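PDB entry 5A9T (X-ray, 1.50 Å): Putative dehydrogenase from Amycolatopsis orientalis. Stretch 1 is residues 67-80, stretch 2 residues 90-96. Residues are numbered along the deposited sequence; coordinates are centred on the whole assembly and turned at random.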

# COMPACT_ATOMS: atom_id res chain seq x y z
N VAL A 67 11.24 15.19 25.59
CA VAL A 67 11.69 13.99 26.27
C VAL A 67 11.73 12.85 25.22
O VAL A 67 10.70 12.60 24.56
CB VAL A 67 10.85 13.69 27.47
CG1 VAL A 67 11.37 12.43 28.15
CG2 VAL A 67 10.86 14.82 28.46
N CYS A 68 12.85 12.13 25.13
CA CYS A 68 12.99 10.99 24.22
C CYS A 68 13.89 9.96 24.90
O CYS A 68 15.10 9.82 24.59
CB CYS A 68 13.49 11.49 22.90
SG CYS A 68 13.35 10.24 21.59
N LEU A 69 13.28 9.25 25.86
CA LEU A 69 14.05 8.31 26.73
C LEU A 69 14.16 6.99 26.02
O LEU A 69 13.42 6.69 25.12
CB LEU A 69 13.37 8.14 28.07
CG LEU A 69 13.23 9.42 28.93
CD1 LEU A 69 12.28 9.07 30.07
CD2 LEU A 69 14.47 9.98 29.45
N ALA A 70 15.09 6.13 26.52
CA ALA A 70 15.11 4.75 26.08
C ALA A 70 13.79 4.03 26.33
O ALA A 70 13.06 4.35 27.32
CB ALA A 70 16.31 4.04 26.84
N ASP A 71 13.40 3.02 25.53
CA ASP A 71 12.12 2.28 25.76
C ASP A 71 11.94 1.71 27.18
O ASP A 71 10.89 1.70 27.78
CB ASP A 71 11.87 1.09 24.77
CG ASP A 71 11.91 1.51 23.30
OD1 ASP A 71 11.79 2.74 22.99
OD2 ASP A 71 12.04 0.61 22.43
N TYR A 72 13.05 1.23 27.73
CA TYR A 72 12.90 0.50 29.01
C TYR A 72 12.85 1.46 30.18
O TYR A 72 12.66 1.05 31.33
CB TYR A 72 14.07 -0.50 29.23
CG TYR A 72 15.41 0.15 29.31
CD1 TYR A 72 16.14 0.39 28.15
CD2 TYR A 72 15.97 0.58 30.54
CE1 TYR A 72 17.36 1.01 28.21
CE2 TYR A 72 17.22 1.20 30.59
CZ TYR A 72 17.89 1.43 29.39
OH TYR A 72 19.11 2.00 29.37
N ASP A 73 13.08 2.77 29.92
CA ASP A 73 13.12 3.78 30.98
C ASP A 73 11.66 4.27 30.99
O ASP A 73 10.76 3.81 30.18
CB ASP A 73 14.06 4.89 30.56
CG ASP A 73 14.56 5.79 31.72
OD1 ASP A 73 14.12 5.71 32.96
OD2 ASP A 73 15.43 6.67 31.51
N ALA A 74 11.42 5.16 31.92
CA ALA A 74 10.07 5.64 32.23
C ALA A 74 10.21 7.10 32.65
O ALA A 74 11.03 7.48 33.48
CB ALA A 74 9.43 5.01 33.38
N LEU A 75 9.29 7.90 32.16
CA LEU A 75 9.31 9.32 32.53
C LEU A 75 9.20 9.55 34.00
O LEU A 75 9.89 10.43 34.54
CB LEU A 75 8.06 9.95 31.87
CG LEU A 75 7.83 11.35 31.69
CD1 LEU A 75 8.94 11.71 30.73
CD2 LEU A 75 6.48 11.67 31.08
N TYR A 76 8.36 8.81 34.72
CA TYR A 76 8.19 9.05 36.11
C TYR A 76 9.55 8.88 36.83
O TYR A 76 9.75 9.47 37.92
CB TYR A 76 7.07 8.23 36.81
CG TYR A 76 7.24 6.76 36.82
CD1 TYR A 76 7.94 6.11 37.88
CD2 TYR A 76 6.72 5.96 35.80
CE1 TYR A 76 8.19 4.73 37.83
CE2 TYR A 76 6.97 4.57 35.80
CZ TYR A 76 7.69 3.96 36.84
OH TYR A 76 7.91 2.56 36.79
N SER A 77 10.34 7.91 36.32
CA SER A 77 11.63 7.63 36.94
C SER A 77 12.72 8.62 36.55
O SER A 77 13.38 9.20 37.45
CB SER A 77 12.09 6.22 36.59
OG SER A 77 13.46 5.98 37.02
N ALA A 78 12.91 8.91 35.26
CA ALA A 78 13.91 9.88 34.83
C ALA A 78 13.66 11.27 35.36
O ALA A 78 14.63 11.94 35.74
CB ALA A 78 13.97 9.89 33.32
N LEU A 79 12.40 11.69 35.31
CA LEU A 79 12.11 13.03 35.75
C LEU A 79 11.64 13.07 37.15
O LEU A 79 11.40 14.21 37.71
CB LEU A 79 11.05 13.67 34.83
CG LEU A 79 11.58 14.20 33.50
CD1 LEU A 79 12.68 13.47 32.74
CD2 LEU A 79 10.26 14.34 32.68
N GLY A 80 11.58 11.96 37.90
CA GLY A 80 11.09 11.97 39.29
C GLY A 80 11.87 12.95 40.19
O GLY A 80 11.23 13.63 40.97
N VAL A 90 6.48 22.37 30.57
CA VAL A 90 5.75 21.56 29.54
C VAL A 90 6.62 20.41 29.14
O VAL A 90 7.80 20.61 28.81
CB VAL A 90 5.41 22.47 28.35
CG1 VAL A 90 4.94 21.66 27.17
CG2 VAL A 90 4.42 23.54 28.80
N VAL A 91 6.03 19.22 29.07
CA VAL A 91 6.70 17.99 28.56
C VAL A 91 6.08 17.67 27.22
O VAL A 91 4.86 17.49 27.11
CB VAL A 91 6.55 16.88 29.55
CG1 VAL A 91 6.90 15.55 28.85
CG2 VAL A 91 7.43 17.11 30.81
N VAL A 92 6.93 17.54 26.20
CA VAL A 92 6.61 16.95 24.91
C VAL A 92 7.32 15.63 24.88
O VAL A 92 8.56 15.57 24.77
CB VAL A 92 6.98 17.85 23.78
CG1 VAL A 92 6.66 17.20 22.42
CG2 VAL A 92 6.28 19.17 23.83
N ASN A 93 6.54 14.53 25.04
CA ASN A 93 7.06 13.21 25.10
C ASN A 93 7.01 12.54 23.75
O ASN A 93 5.92 12.25 23.29
CB ASN A 93 6.23 12.41 26.09
CG ASN A 93 6.86 11.04 26.39
OD1 ASN A 93 7.86 10.63 25.82
ND2 ASN A 93 6.20 10.28 27.35
N LEU A 94 8.20 12.22 23.24
CA LEU A 94 8.31 11.64 21.87
C LEU A 94 8.62 10.17 21.94
O LEU A 94 8.92 9.57 20.87
CB LEU A 94 9.26 12.43 21.07
CG LEU A 94 8.92 13.88 20.85
CD1 LEU A 94 9.96 14.63 20.06
CD2 LEU A 94 7.55 14.06 20.17
N ASN A 95 8.44 9.50 23.05
CA ASN A 95 8.70 8.02 23.05
C ASN A 95 7.83 7.23 23.95
O ASN A 95 8.35 6.35 24.71
CB ASN A 95 10.19 7.70 23.19
CG ASN A 95 10.56 6.23 22.85
OD1 ASN A 95 9.94 5.64 22.02
ND2 ASN A 95 11.52 5.64 23.60
N SER A 96 6.53 7.49 23.93
CA SER A 96 5.66 6.62 24.70
C SER A 96 5.57 5.24 23.98
O SER A 96 5.52 5.11 22.76
CB SER A 96 4.27 7.10 24.90
OG SER A 96 4.15 8.23 25.71
O HOH W 1 10.41 9.35 26.31

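The apolar centre of this contact gathers around Val 91. Its side chain points toward stretch 1 and meets three residues there. CG1 of Val 91 lies 4.0 Å from CG2 of Val 67 and 4.5 Å from CD2 of Leu 75. CG2 of Val 91 lies 4.4 Å from CD2 of Leu 79. These are van der Waals distances between methyl groups, and all four residues are buried. Leu 75 begins the short helix 75-78, and Leu 79 follows it. Both point toward stretch 2, so this part of stretch 1 covers the strand with aliphatic side chains.

Next to this cluster the backbones pair. Val 67 forms a parallel beta bridge with Asn 93, with their CA atoms 4.8 Å apart. Val 67 N donates to Val 92 O at 2.8 Å, and Leu 94 N donates to Val 67 O at 2.9 Å. Both bonds are nearly straight. Val 67 thus uses both its amide and its carbonyl on the residues flanking Asn 93, the usual pattern of a parallel bridge. The side chains of Val 67 and Asn 93 lie on the same face of the sheet. The side chain of Val 92 points away from stretch 1, but its carbonyl still serves the bridge.

Asn 93 brings polarity to the border of the apolar group. Asn 93 ND2 lies 4.0 Å from CD2 of Leu 75, a packing contact, and is hydrogen-bonded elsewhere in the structure. Asn 93 OD1 accepts from Asn 95 N at 3.0 Å, a bond within stretch 2 that ties the side chain to the backbone just beyond the strand. Asn 93 OD1 also accepts a hydrogen bond from the oxygen of water 1 at 2.9 Å. The oxygen of water 1 in turn accepts from Leu 69 N, also at 2.9 Å. The water therefore joins the stretches just past the direct backbone pairing.

Asn 95 forms the polar edge. Its side chain points toward stretch 1, and its side-chain amide nitrogen makes two hydrogen bonds. ND2 of Asn 95 donates to Leu 69 O at 2.7 Å and to OD1 of Asp 71 at 3.0 Å. An amide NH2 carries two hydrogens, so it can supply both acceptors. Asp 71 lies within the type I turn from Ala 70 to Asp 73, which is closed by Asp 73 N donating to Ala 70 O at 3.0 Å. Asn 95 thus holds the start of this turn, and the residue before it, against stretch 2.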